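Local coordinates for protein fructose-bisphosphate aldolase (Plasmodium falciparum, PDB 4TR9) that belongs to the class I aldolase family of TIM-barrel enzymes and is found here as an assembly of four chains, at residues E86-F90 against E142-A146; W176-A182 against A223-V229; S64-L69 against V316-W320; L136-K141 against I184-L190. All coordinates share one frame; numbering follows the deposited sequence.

Contact 1: E86-F90 against E142-A146; sequences EETLF and EYYKA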
loop_
_atom_site.group_PDB
_atom_site.type_symbol
_atom_site.label_atom_id
_atom_site.label_comp_id
_atom_site.label_asym_id
_atom_site.label_seq_id
_atom_site.Cartn_x
_atom_site.Cartn_y
_atom_site.Cartn_z
ATOM N N GLU A 86 -30.099 -12.040 13.911
ATOM C CA GLU A 86 -29.760 -13.135 14.817
ATOM C C GLU A 86 -30.989 -13.708 15.523
ATOM O O GLU A 86 -31.130 -14.924 15.649
ATOM C CB GLU A 86 -28.737 -12.671 15.857
ATOM C CG GLU A 86 -28.341 -13.751 16.853
ATOM C CD GLU A 86 -27.364 -13.254 17.900
ATOM O OE1 GLU A 86 -26.848 -12.128 17.747
ATOM O OE2 GLU A 86 -27.115 -13.990 18.879
ATOM N N GLU A 87 -31.872 -12.823 15.973
ATOM C CA GLU A 87 -33.096 -13.227 16.657
ATOM C C GLU A 87 -33.994 -14.090 15.775
ATOM O O GLU A 87 -34.478 -15.137 16.203
ATOM C CB GLU A 87 -33.867 -11.993 17.128
ATOM C CG GLU A 87 -35.308 -12.270 17.522
ATOM C CD GLU A 87 -36.112 -10.999 17.713
ATOM O OE1 GLU A 87 -35.505 -9.949 18.013
ATOM O OE2 GLU A 87 -37.349 -11.047 17.554
ATOM N N THR A 88 -34.206 -13.639 14.542
ATOM C CA THR A 88 -35.109 -14.311 13.613
ATOM C C THR A 88 -34.631 -15.719 13.262
ATOM O O THR A 88 -35.440 -16.627 13.071
ATOM C CB THR A 88 -35.272 -13.494 12.314
ATOM O OG1 THR A 88 -35.634 -12.146 12.637
ATOM C CG2 THR A 88 -36.346 -14.102 11.424
ATOM N N LEU A 89 -33.315 -15.891 13.189
ATOM C CA LEU A 89 -32.719 -17.175 12.830
ATOM C C LEU A 89 -33.115 -18.287 13.801
ATOM O O LEU A 89 -33.325 -19.430 13.396
ATOM C CB LEU A 89 -31.195 -17.051 12.768
ATOM C CG LEU A 89 -30.418 -18.308 12.373
ATOM C CD1 LEU A 89 -30.829 -18.778 10.988
ATOM C CD2 LEU A 89 -28.921 -18.050 12.431
ATOM N N PHE A 90 -33.222 -17.945 15.082
ATOM C CA PHE A 90 -33.586 -18.920 16.105
ATOM C C PHE A 90 -35.000 -18.682 16.623
ATOM O O PHE A 90 -35.276 -18.882 17.806
ATOM C CB PHE A 90 -32.597 -18.870 17.273
ATOM C CG PHE A 90 -31.162 -19.036 16.864
ATOM C CD1 PHE A 90 -30.587 -20.293 16.798
ATOM C CD2 PHE A 90 -30.385 -17.931 16.554
ATOM C CE1 PHE A 90 -29.265 -20.448 16.426
ATOM C CE2 PHE A 90 -29.063 -18.079 16.180
ATOM C CZ PHE A 90 -28.503 -19.339 16.115
ATOM N N GLU A 142 -22.052 -21.405 14.563
ATOM C CA GLU A 142 -23.376 -21.447 15.171
ATOM C C GLU A 142 -24.466 -21.199 14.134
ATOM O O GLU A 142 -25.485 -21.888 14.111
ATOM C CB GLU A 142 -23.477 -20.416 16.296
ATOM C CG GLU A 142 -24.863 -20.284 16.905
ATOM C CD GLU A 142 -24.965 -19.114 17.866
ATOM O OE1 GLU A 142 -23.963 -18.386 18.026
ATOM O OE2 GLU A 142 -26.047 -18.923 18.460
ATOM N N TYR A 143 -24.240 -20.210 13.274
ATOM C CA TYR A 143 -25.218 -19.829 12.261
ATOM C C TYR A 143 -25.391 -20.911 11.198
ATOM O O TYR A 143 -26.503 -21.148 10.720
ATOM C CB TYR A 143 -24.812 -18.508 11.604
ATOM C CG TYR A 143 -24.829 -17.323 12.545
ATOM C CD1 TYR A 143 -25.658 -17.306 13.658
ATOM C CD2 TYR A 143 -24.012 -16.222 12.320
ATOM C CE1 TYR A 143 -25.677 -16.224 14.520
ATOM C CE2 TYR A 143 -24.024 -15.136 13.177
ATOM C CZ TYR A 143 -24.858 -15.143 14.274
ATOM O OH TYR A 143 -24.872 -14.065 15.129
ATOM N N TYR A 144 -24.292 -21.562 10.832
ATOM C CA TYR A 144 -24.327 -22.623 9.828
ATOM C C TYR A 144 -25.189 -23.789 10.291
ATOM O O TYR A 144 -26.004 -24.312 9.531
ATOM C CB TYR A 144 -22.912 -23.114 9.511
ATOM C CG TYR A 144 -22.855 -24.130 8.389
ATOM C CD1 TYR A 144 -22.741 -23.723 7.067
ATOM C CD2 TYR A 144 -22.914 -25.492 8.654
ATOM C CE1 TYR A 144 -22.689 -24.646 6.038
ATOM C CE2 TYR A 144 -22.864 -26.422 7.633
ATOM C CZ TYR A 144 -22.751 -25.993 6.327
ATOM O OH TYR A 144 -22.699 -26.912 5.305
ATOM N N LYS A 145 -25.004 -24.191 11.544
ATOM C CA LYS A 145 -25.751 -25.308 12.105
ATOM C C LYS A 145 -27.213 -24.923 12.301
ATOM O O LYS A 145 -28.089 -25.784 12.382
ATOM C CB LYS A 145 -25.131 -25.756 13.432
ATOM C CG LYS A 145 -25.391 -27.214 13.776
ATOM C CD LYS A 145 -24.677 -27.619 15.057
ATOM C CE LYS A 145 -25.328 -26.991 16.277
ATOM N NZ LYS A 145 -26.724 -27.475 16.471
ATOM N N ALA A 146 -27.468 -23.620 12.372
ATOM C CA ALA A 146 -28.824 -23.106 12.516
ATOM C C ALA A 146 -29.554 -23.106 11.177
ATOM O O ALA A 146 -30.784 -23.101 11.131
ATOM C CB ALA A 146 -28.802 -21.706 13.106
#
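Glu-142 opens the contact by bringing its carboxylate against Phe-90. Its CG is anti to the backbone N (chi1 174°) and the chain beyond is extended, which brings OE2 within 3.4 Å of Phe-90 CZ, with the carboxylate and ring planes turned 41° apart. OE2 also stands 5.1 Å from Glu-86 OE2. These like charges do not touch, and both residues are exposed, so solvent would be expected to soften the repulsion. Tyr-143 comes next, a buried ring that suits a place shared by apolar and polar neighbours. Its CD1 meets Leu-89 CD2 at 3.6 Å, and its ring edge faces the edge of Phe-90. The Tyr-143 side chain crosses Glu-86 at about a right angle, its OH only packing, 3.8 Å from Glu-86 OE1. One turn on, the small methyl of Ala-146 rests against both Leu-89 and Phe-90, with CB 3.7 Å from Leu-89 CD2 and 3.6 Å from Phe-90 CE1. The Phe-90 ring lies over Leu-89 CG. The contact joins the short, weakly bonded helix 86-89, just after strand 79-84, to the C-terminal part of helix 136-146. Thr-88 packs on helix 59-70, Leu-89 reaches Val-100 of helix 99-105, and Tyr-143 touches Val-114 beyond strand 109-113.

Contact 2: W176-A182 against A223-V229; sequences WGLARYA and ALQENGV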
loop_
_atom_site.group_PDB
_atom_site.type_symbol
_atom_site.label_atom_id
_atom_site.label_comp_id
_atom_site.label_asym_id
_atom_site.label_seq_id
_atom_site.Cartn_x
_atom_site.Cartn_y
_atom_site.Cartn_z
ATOM N N TRP A 176 -10.428 -3.166 4.542
ATOM C CA TRP A 176 -9.783 -4.201 5.342
ATOM C C TRP A 176 -10.783 -4.886 6.267
ATOM O O TRP A 176 -10.678 -6.086 6.528
ATOM C CB TRP A 176 -8.629 -3.614 6.158
ATOM C CG TRP A 176 -7.745 -4.661 6.760
ATOM C CD1 TRP A 176 -7.759 -5.106 8.051
ATOM C CD2 TRP A 176 -6.722 -5.409 6.091
ATOM N NE1 TRP A 176 -6.803 -6.078 8.228
ATOM C CE2 TRP A 176 -6.154 -6.283 7.038
ATOM C CE3 TRP A 176 -6.230 -5.421 4.781
ATOM C CZ2 TRP A 176 -5.120 -7.161 6.718
ATOM C CZ3 TRP A 176 -5.204 -6.293 4.466
ATOM C CH2 TRP A 176 -4.659 -7.151 5.430
ATOM N N GLY A 177 -11.751 -4.119 6.759
ATOM C CA GLY A 177 -12.797 -4.662 7.606
ATOM C C GLY A 177 -13.634 -5.680 6.859
ATOM O O GLY A 177 -13.892 -6.776 7.359
ATOM N N LEU A 178 -14.054 -5.315 5.651
ATOM C CA LEU A 178 -14.789 -6.224 4.782
ATOM C C LEU A 178 -13.920 -7.417 4.404
ATOM O O LEU A 178 -14.413 -8.533 4.247
ATOM C CB LEU A 178 -15.262 -5.498 3.521
ATOM C CG LEU A 178 -16.364 -4.452 3.689
ATOM C CD1 LEU A 178 -16.381 -3.501 2.503
ATOM C CD2 LEU A 178 -17.715 -5.126 3.849
ATOM N N ALA A 179 -12.622 -7.166 4.264
ATOM C CA ALA A 179 -11.673 -8.200 3.874
ATOM C C ALA A 179 -11.561 -9.298 4.928
ATOM O O ALA A 179 -11.647 -10.485 4.609
ATOM C CB ALA A 179 -10.308 -7.585 3.609
ATOM N N ARG A 180 -11.364 -8.896 6.180
ATOM C CA ARG A 180 -11.249 -9.844 7.284
ATOM C C ARG A 180 -12.529 -10.655 7.445
ATOM O O ARG A 180 -12.487 -11.876 7.595
ATOM C CB ARG A 180 -10.924 -9.111 8.587
ATOM C CG ARG A 180 -9.578 -8.411 8.588
ATOM C CD ARG A 180 -8.431 -9.399 8.731
ATOM N NE ARG A 180 -8.338 -9.949 10.082
ATOM C CZ ARG A 180 -8.704 -11.181 10.420
ATOM N NH1 ARG A 180 -8.581 -11.590 11.675
ATOM N NH2 ARG A 180 -9.189 -12.006 9.501
ATOM N N TYR A 181 -13.663 -9.963 7.407
ATOM C CA TYR A 181 -14.969 -10.591 7.558
ATOM C C TYR A 181 -15.212 -11.681 6.520
ATOM O O TYR A 181 -15.696 -12.763 6.847
ATOM C CB TYR A 181 -16.071 -9.532 7.470
ATOM C CG TYR A 181 -17.293 -9.956 6.682
ATOM C CD1 TYR A 181 -18.285 -10.738 7.261
ATOM C CD2 TYR A 181 -17.460 -9.560 5.359
ATOM C CE1 TYR A 181 -19.404 -11.121 6.543
ATOM C CE2 TYR A 181 -18.572 -9.940 4.633
ATOM C CZ TYR A 181 -19.541 -10.718 5.231
ATOM O OH TYR A 181 -20.652 -11.094 4.512
ATOM N N ALA A 182 -14.870 -11.387 5.271
ATOM C CA ALA A 182 -15.152 -12.299 4.173
ATOM C C ALA A 182 -14.321 -13.575 4.270
ATOM O O ALA A 182 -14.801 -14.660 3.945
ATOM C CB ALA A 182 -14.913 -11.606 2.841
ATOM N N ALA A 223 -8.045 -5.301 -0.931
ATOM C CA ALA A 223 -8.004 -5.876 0.407
ATOM C C ALA A 223 -8.548 -7.302 0.403
ATOM O O ALA A 223 -8.118 -8.141 1.193
ATOM C CB ALA A 223 -8.787 -5.010 1.382
ATOM N N LEU A 224 -9.493 -7.570 -0.494
ATOM C CA LEU A 224 -10.093 -8.897 -0.591
ATOM C C LEU A 224 -9.091 -9.945 -1.060
ATOM O O LEU A 224 -9.093 -11.076 -0.572
ATOM C CB LEU A 224 -11.302 -8.878 -1.529
ATOM C CG LEU A 224 -12.611 -8.341 -0.946
ATOM C CD1 LEU A 224 -13.736 -8.450 -1.963
ATOM C CD2 LEU A 224 -12.975 -9.074 0.337
ATOM N N GLN A 225 -8.232 -9.570 -2.001
ATOM C CA GLN A 225 -7.290 -10.520 -2.581
ATOM C C GLN A 225 -6.049 -10.701 -1.712
ATOM O O GLN A 225 -5.343 -11.701 -1.832
ATOM C CB GLN A 225 -6.892 -10.079 -3.990
ATOM C CG GLN A 225 -8.078 -9.928 -4.930
ATOM C CD GLN A 225 -7.776 -10.394 -6.339
ATOM O OE1 GLN A 225 -6.693 -10.909 -6.618
ATOM N NE2 GLN A 225 -8.740 -10.221 -7.237
ATOM N N GLU A 226 -5.787 -9.738 -0.835
ATOM C CA GLU A 226 -4.640 -9.837 0.056
ATOM C C GLU A 226 -4.936 -10.772 1.224
ATOM O O GLU A 226 -4.020 -11.353 1.807
ATOM C CB GLU A 226 -4.228 -8.456 0.564
ATOM C CG GLU A 226 -3.800 -7.506 -0.544
ATOM C CD GLU A 226 -2.978 -8.198 -1.617
ATOM O OE1 GLU A 226 -1.865 -8.672 -1.307
ATOM O OE2 GLU A 226 -3.448 -8.274 -2.772
ATOM N N ASN A 227 -6.214 -10.920 1.553
ATOM C CA ASN A 227 -6.626 -11.841 2.603
ATOM C C ASN A 227 -7.022 -13.189 2.011
ATOM O O ASN A 227 -7.361 -14.124 2.735
ATOM C CB ASN A 227 -7.781 -11.257 3.417
ATOM C CG ASN A 227 -7.361 -10.061 4.253
ATOM O OD1 ASN A 227 -7.132 -8.970 3.731
ATOM N ND2 ASN A 227 -7.271 -10.260 5.563
ATOM N N GLY A 228 -6.982 -13.276 0.685
ATOM C CA GLY A 228 -7.218 -14.526 -0.015
ATOM C C GLY A 228 -8.662 -14.981 -0.062
ATOM O O GLY A 228 -8.948 -16.173 0.048
ATOM N N VAL A 229 -9.578 -14.034 -0.234
ATOM C CA VAL A 229 -10.992 -14.365 -0.329
ATOM C C VAL A 229 -11.351 -14.859 -1.724
ATOM O O VAL A 229 -11.070 -14.195 -2.722
ATOM C CB VAL A 229 -11.875 -13.159 0.035
ATOM C CG1 VAL A 229 -13.274 -13.313 -0.545
ATOM C CG2 VAL A 229 -11.936 -13.011 1.536
HETATM O O HOH W 1 -10.434 -10.417 2.095
#
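Ala-179 CB lies 3.7 Å from Ala-223 CB and 3.3 Å from Ala-223 O, and these small alanines let the CA atoms of Ala-179 and Leu-224 come to 4.8 Å. Farther along, Ala-182 CB meets Val-229 CG2 at 3.5 Å and Leu-224 CD2 at 4.1 Å. The flat groups come next. The Asn-227 side chain sits over one face of the Trp-176 ring, its amide plane inclined 64° to the indole, and it crosses the bent chain of Arg-180. Helices 168-187 and 206-226 are successive outer helices of the TIM barrel, and the second ends in a Schellman motif. Gly-228, at positive phi, is its C-prime residue; Val-229 N bonds to Leu-224 O at 3.0 Å and Gly-228 N weakly to Gln-225 O, and this turn carries Val-229 back against Ala-182. Among polar links, a water lies between Ala-179 O (2.8 Å) and Leu-224 O (3.1 Å) and can donate to either, but with other acceptors near, it need not serve both at once. Arg-180 forms a salt bridge through NE with Glu-173 of the second subunit, whose OE1 also accepts from Trp-176 NE1. Trp-176 meets Trp-176 of that subunit with planes at about 50°.

Contact 3: S64-L69 against V316-W320; sequences SYRDLL and VLNTW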
loop_
_atom_site.group_PDB
_atom_site.type_symbol
_atom_site.label_atom_id
_atom_site.label_comp_id
_atom_site.label_asym_id
_atom_site.label_seq_id
_atom_site.Cartn_x
_atom_site.Cartn_y
_atom_site.Cartn_z
ATOM N N SER A 64 -44.316 -12.246 13.948
ATOM C CA SER A 64 -45.486 -12.255 13.075
ATOM C C SER A 64 -45.182 -11.635 11.715
ATOM O O SER A 64 -45.625 -12.139 10.682
ATOM C CB SER A 64 -46.650 -11.512 13.734
ATOM O OG SER A 64 -47.001 -12.106 14.971
ATOM N N TYR A 65 -44.425 -10.544 11.718
ATOM C CA TYR A 65 -44.112 -9.841 10.481
ATOM C C TYR A 65 -43.189 -10.654 9.582
ATOM O O TYR A 65 -43.432 -10.776 8.382
ATOM C CB TYR A 65 -43.478 -8.481 10.774
ATOM C CG TYR A 65 -42.977 -7.792 9.527
ATOM C CD1 TYR A 65 -43.844 -7.487 8.489
ATOM C CD2 TYR A 65 -41.638 -7.455 9.387
ATOM C CE1 TYR A 65 -43.394 -6.863 7.344
ATOM C CE2 TYR A 65 -41.179 -6.827 8.246
ATOM C CZ TYR A 65 -42.062 -6.534 7.229
ATOM O OH TYR A 65 -41.616 -5.910 6.090
ATOM N N ARG A 66 -42.128 -11.203 10.163
ATOM C CA ARG A 66 -41.179 -12.014 9.409
ATOM C C ARG A 66 -41.821 -13.322 8.962
ATOM O O ARG A 66 -41.401 -13.929 7.979
ATOM C CB ARG A 66 -39.925 -12.291 10.242
ATOM C CG ARG A 66 -38.716 -11.461 9.832
ATOM C CD ARG A 66 -38.975 -9.971 9.987
ATOM N NE ARG A 66 -38.770 -9.516 11.359
ATOM C CZ ARG A 66 -37.646 -8.963 11.802
ATOM N NH1 ARG A 66 -37.546 -8.577 13.066
ATOM N NH2 ARG A 66 -36.620 -8.792 10.978
ATOM N N ASP A 67 -42.845 -13.752 9.693
ATOM C CA ASP A 67 -43.606 -14.939 9.318
ATOM C C ASP A 67 -44.432 -14.645 8.074
ATOM O O ASP A 67 -44.620 -15.508 7.217
ATOM C CB ASP A 67 -44.513 -15.392 10.463
ATOM C CG ASP A 67 -45.529 -16.430 10.027
ATOM O OD1 ASP A 67 -45.176 -17.627 9.985
ATOM O OD2 ASP A 67 -46.682 -16.050 9.730
ATOM N N LEU A 68 -44.924 -13.413 7.986
ATOM C CA LEU A 68 -45.703 -12.968 6.839
ATOM C C LEU A 68 -44.848 -12.963 5.579
ATOM O O LEU A 68 -45.310 -13.328 4.498
ATOM C CB LEU A 68 -46.283 -11.573 7.100
ATOM C CG LEU A 68 -47.156 -10.909 6.032
ATOM C CD1 LEU A 68 -48.219 -10.062 6.699
ATOM C CD2 LEU A 68 -46.327 -10.049 5.087
ATOM N N LEU A 69 -43.596 -12.546 5.729
ATOM C CA LEU A 69 -42.672 -12.470 4.606
ATOM C C LEU A 69 -42.242 -13.854 4.136
ATOM O O LEU A 69 -42.372 -14.190 2.961
ATOM C CB LEU A 69 -41.440 -11.644 4.981
ATOM C CG LEU A 69 -41.665 -10.181 5.370
ATOM C CD1 LEU A 69 -40.355 -9.536 5.796
ATOM C CD2 LEU A 69 -42.294 -9.408 4.222
ATOM N N VAL A 316 -45.566 -3.392 1.873
ATOM C CA VAL A 316 -46.084 -4.549 2.594
ATOM C C VAL A 316 -46.518 -4.158 4.001
ATOM O O VAL A 316 -47.607 -4.516 4.451
ATOM C CB VAL A 316 -45.039 -5.676 2.675
ATOM C CG1 VAL A 316 -45.563 -6.828 3.516
ATOM C CG2 VAL A 316 -44.669 -6.153 1.283
ATOM N N LEU A 317 -45.657 -3.417 4.689
ATOM C CA LEU A 317 -45.942 -2.940 6.036
ATOM C C LEU A 317 -47.169 -2.032 6.064
ATOM O O LEU A 317 -47.982 -2.105 6.986
ATOM C CB LEU A 317 -44.728 -2.200 6.602
ATOM C CG LEU A 317 -43.558 -3.062 7.077
ATOM C CD1 LEU A 317 -42.264 -2.268 7.062
ATOM C CD2 LEU A 317 -43.837 -3.594 8.473
ATOM N N ASN A 318 -47.297 -1.182 5.051
ATOM C CA ASN A 318 -48.431 -0.269 4.956
ATOM C C ASN A 318 -49.746 -1.010 4.751
ATOM O O ASN A 318 -50.795 -0.575 5.226
ATOM C CB ASN A 318 -48.219 0.731 3.818
ATOM C CG ASN A 318 -47.059 1.671 4.076
ATOM O OD1 ASN A 318 -46.810 2.069 5.214
ATOM N ND2 ASN A 318 -46.344 2.032 3.018
ATOM N N THR A 319 -49.684 -2.129 4.039
ATOM C CA THR A 319 -50.869 -2.933 3.771
ATOM C C THR A 319 -51.228 -3.791 4.981
ATOM O O THR A 319 -52.398 -3.917 5.343
ATOM C CB THR A 319 -50.666 -3.840 2.543
ATOM O OG1 THR A 319 -50.298 -3.040 1.413
ATOM C CG2 THR A 319 -51.939 -4.605 2.223
ATOM N N TRP A 320 -50.208 -4.369 5.605
ATOM C CA TRP A 320 -50.397 -5.252 6.749
ATOM C C TRP A 320 -50.902 -4.500 7.979
ATOM O O TRP A 320 -51.946 -4.843 8.536
ATOM C CB TRP A 320 -49.086 -5.973 7.070
ATOM C CG TRP A 320 -49.155 -6.872 8.260
ATOM C CD1 TRP A 320 -50.084 -7.841 8.504
ATOM C CD2 TRP A 320 -48.242 -6.904 9.364
ATOM N NE1 TRP A 320 -49.811 -8.468 9.696
ATOM C CE2 TRP A 320 -48.685 -7.912 10.243
ATOM C CE3 TRP A 320 -47.095 -6.175 9.694
ATOM C CZ2 TRP A 320 -48.023 -8.208 11.432
ATOM C CZ3 TRP A 320 -46.439 -6.471 10.876
ATOM C CH2 TRP A 320 -46.905 -7.478 11.730
#
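Tyr-65 and Leu-317 stand near the crossing of segments 64-69 and 316-320, whose axes pass 11.9 Å apart with their directions at 113°. The segments belong to helices 59-70 and 310-320, among the outer helices of the TIM barrel, and Phe-50 of helix 43-52 also packs on Tyr-65. Large side chains fill so wide a separation. Leu-317 places CD2 over one face of the Tyr-65 ring, a CH-pi contact 3.8 Å from the centroid; Leu-69 CG, from Tyr-65's own helix, lies off-centre over the opposite face, so a leucine flanks the ring on each side. A second CH-pi contact sets Leu-68 CD1 over the five-membered ring of Trp-320, 3.6 Å from its centroid. With CG anti to the backbone N (chi1 178°), Trp-320 extends its indole toward helix 64-69, and CZ3 reaches Tyr-65 CB at 3.6 Å. The aromatic planes are inclined by only 26° but slid apart. Val-316 CG1 meets Leu-68 CD2 at 3.7 Å. No hydrogen bond crosses; the Tyr-65 hydroxyl bonds instead with Gln-313 NE2, which implies cohesion through shape and apolar burial.

Contact 4: L136-K141 against I184-L190; sequences LAERCK and ICQQNRL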
loop_
_atom_site.group_PDB
_atom_site.type_symbol
_atom_site.label_atom_id
_atom_site.label_comp_id
_atom_site.label_asym_id
_atom_site.label_seq_id
_atom_site.Cartn_x
_atom_site.Cartn_y
_atom_site.Cartn_z
ATOM N N LEU A 136 -16.308 -13.869 15.635
ATOM C CA LEU A 136 -17.055 -14.034 14.393
ATOM C C LEU A 136 -17.033 -15.482 13.916
ATOM O O LEU A 136 -18.055 -16.016 13.485
ATOM C CB LEU A 136 -16.498 -13.115 13.303
ATOM C CG LEU A 136 -17.154 -13.227 11.925
ATOM C CD1 LEU A 136 -18.645 -12.940 12.011
ATOM C CD2 LEU A 136 -16.485 -12.295 10.927
ATOM N N ALA A 137 -15.866 -16.112 14.000
ATOM C CA ALA A 137 -15.705 -17.497 13.566
ATOM C C ALA A 137 -16.574 -18.442 14.390
ATOM O O ALA A 137 -17.083 -19.439 13.876
ATOM C CB ALA A 137 -14.244 -17.910 13.653
ATOM N N GLU A 138 -16.742 -18.120 15.667
ATOM C CA GLU A 138 -17.562 -18.930 16.558
ATOM C C GLU A 138 -19.042 -18.782 16.220
ATOM O O GLU A 138 -19.801 -19.749 16.285
ATOM C CB GLU A 138 -17.311 -18.550 18.020
ATOM C CG GLU A 138 -16.004 -19.086 18.593
ATOM C CD GLU A 138 -14.775 -18.459 17.959
ATOM O OE1 GLU A 138 -14.852 -17.285 17.539
ATOM O OE2 GLU A 138 -13.734 -19.144 17.874
ATOM N N ARG A 139 -19.445 -17.569 15.855
ATOM C CA ARG A 139 -20.833 -17.307 15.496
ATOM C C ARG A 139 -21.175 -17.918 14.142
ATOM O O ARG A 139 -22.300 -18.365 13.923
ATOM C CB ARG A 139 -21.115 -15.803 15.483
ATOM C CG ARG A 139 -20.944 -15.133 16.836
ATOM C CD ARG A 139 -21.568 -13.747 16.853
ATOM N NE ARG A 139 -21.034 -12.886 15.803
ATOM C CZ ARG A 139 -19.934 -12.152 15.928
ATOM N NH1 ARG A 139 -19.522 -11.394 14.920
ATOM N NH2 ARG A 139 -19.241 -12.177 17.058
ATOM N N CYS A 140 -20.200 -17.935 13.236
ATOM C CA CYS A 140 -20.394 -18.534 11.920
ATOM C C CYS A 140 -20.717 -20.020 12.035
ATOM O O CYS A 140 -21.604 -20.525 11.345
ATOM C CB CYS A 140 -19.154 -18.331 11.044
ATOM S SG CYS A 140 -18.902 -16.638 10.461
ATOM N N LYS A 141 -19.993 -20.715 12.907
ATOM C CA LYS A 141 -20.236 -22.134 13.142
ATOM C C LYS A 141 -21.624 -22.348 13.732
ATOM O O LYS A 141 -22.290 -23.342 13.438
ATOM C CB LYS A 141 -19.169 -22.717 14.071
ATOM C CG LYS A 141 -17.762 -22.668 13.503
ATOM C CD LYS A 141 -16.760 -23.304 14.452
ATOM C CE LYS A 141 -15.351 -23.253 13.881
ATOM N NZ LYS A 141 -14.358 -23.884 14.794
ATOM N N ILE A 184 -13.099 -14.969 7.064
ATOM C CA ILE A 184 -13.561 -15.751 8.205
ATOM C C ILE A 184 -14.812 -16.554 7.853
ATOM O O ILE A 184 -14.941 -17.719 8.235
ATOM C CB ILE A 184 -13.850 -14.843 9.419
ATOM C CG1 ILE A 184 -12.584 -14.090 9.829
ATOM C CG2 ILE A 184 -14.381 -15.656 10.589
ATOM C CD1 ILE A 184 -12.799 -13.090 10.942
ATOM N N CYS A 185 -15.723 -15.930 7.113
ATOM C CA CYS A 185 -16.955 -16.593 6.695
ATOM C C CYS A 185 -16.678 -17.771 5.769
ATOM O O CYS A 185 -17.239 -18.854 5.946
ATOM C CB CYS A 185 -17.889 -15.600 6.004
ATOM S SG CYS A 185 -18.599 -14.365 7.110
ATOM N N GLN A 186 -15.814 -17.556 4.782
ATOM C CA GLN A 186 -15.461 -18.607 3.834
ATOM C C GLN A 186 -14.770 -19.767 4.540
ATOM O O GLN A 186 -14.924 -20.924 4.151
ATOM C CB GLN A 186 -14.568 -18.051 2.722
ATOM C CG GLN A 186 -15.263 -17.035 1.833
ATOM C CD GLN A 186 -14.446 -16.657 0.617
ATOM O OE1 GLN A 186 -13.224 -16.806 0.603
ATOM N NE2 GLN A 186 -15.119 -16.170 -0.420
ATOM N N GLN A 187 -14.014 -19.450 5.585
ATOM C CA GLN A 187 -13.346 -20.466 6.386
ATOM C C GLN A 187 -14.368 -21.355 7.085
ATOM O O GLN A 187 -14.138 -22.547 7.287
ATOM C CB GLN A 187 -12.421 -19.815 7.417
ATOM C CG GLN A 187 -11.545 -20.795 8.177
ATOM C CD GLN A 187 -10.813 -20.146 9.336
ATOM O OE1 GLN A 187 -11.341 -19.247 9.992
ATOM N NE2 GLN A 187 -9.592 -20.598 9.592
ATOM N N ASN A 188 -15.505 -20.764 7.443
ATOM C CA ASN A 188 -16.548 -21.484 8.162
ATOM C C ASN A 188 -17.771 -21.773 7.295
ATOM O O ASN A 188 -18.899 -21.782 7.785
ATOM C CB ASN A 188 -16.964 -20.699 9.407
ATOM C CG ASN A 188 -15.827 -20.533 10.397
ATOM O OD1 ASN A 188 -15.571 -21.415 11.216
ATOM N ND2 ASN A 188 -15.138 -19.399 10.325
ATOM N N ARG A 189 -17.531 -21.999 6.005
ATOM C CA ARG A 189 -18.567 -22.433 5.069
ATOM C C ARG A 189 -19.747 -21.464 4.961
ATOM O O ARG A 189 -20.904 -21.886 4.937
ATOM C CB ARG A 189 -19.077 -23.823 5.464
ATOM C CG ARG A 189 -17.997 -24.894 5.478
ATOM C CD ARG A 189 -18.515 -26.204 6.057
ATOM N NE ARG A 189 -18.835 -26.088 7.477
ATOM C CZ ARG A 189 -19.327 -27.076 8.216
ATOM N NH1 ARG A 189 -19.587 -26.880 9.502
ATOM N NH2 ARG A 189 -19.560 -28.263 7.671
ATOM N N LEU A 190 -19.452 -20.170 4.890
ATOM C CA LEU A 190 -20.485 -19.158 4.685
ATOM C C LEU A 190 -20.092 -18.191 3.574
ATOM O O LEU A 190 -18.975 -17.673 3.561
ATOM C CB LEU A 190 -20.755 -18.381 5.976
ATOM C CG LEU A 190 -21.459 -19.111 7.120
ATOM C CD1 LEU A 190 -21.711 -18.159 8.279
ATOM C CD2 LEU A 190 -22.762 -19.736 6.647
#
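The amide of Asn-188 lies against helix 136-141, with ND2 3.8 Å from Ala-137 CB and OD1 3.2 Å from Lys-141 CE. Its CG, anti to the carbonyl carbon (chi1 -63°), turns the amide toward Ala-137 and Lys-141. ND2 donates to Ile-184 O at 2.7 Å, with an N-H...O angle of 150° and the donor tilted 29° from the carbonyl plane, and this bond back to its own helix fixes the rotation of the amide. Cys-140, small enough for close approach, packs CB on Asn-188 CB at 3.6 Å and on Leu-190 CD1; its SG is 4.1 Å from Cys-185 SG, too far for a disulfide. Ile-184 uses both branches: CD1 touches Leu-136 CD2 at 3.8 Å, and CG2 the Ala-137 methyl. Arg-189, at positive phi, is the C-prime residue of a Schellman motif that turns Leu-190 inward. Helices 136-146 and 168-187 thus pack side by side outside the barrel, preceding the adjacent strands 150-157 and 191-198; Cys-185 also rests on Pro-192, and Ile-184 on Leu-133.

All four contacts belong to the helical layer outside one barrel. Contacts 1 and 4 share helix 136-146 and meet where Tyr-144 packs on Arg-189 and Leu-190. Contacts 4 and 2 share helix 168-187, which makes a continuous run of packing from 86-90 round to 223-229. Contact 3 lies apart, on the opposite side of the chain's centre from contact 2, although Thr-88 and Arg-66 join it to contact 1. Contacts 2, 3 and 4 are buried; contact 1 is partly exposed and has carboxylates at its margin. Aromatic and leucine packing dominates contact 3, whereas alanines, asparagines and Schellman ends mark contacts 2 and 4. Contact 2 has salt-bridge, hydrogen-bond and aromatic links to another subunit, which contact 4 meets by packing.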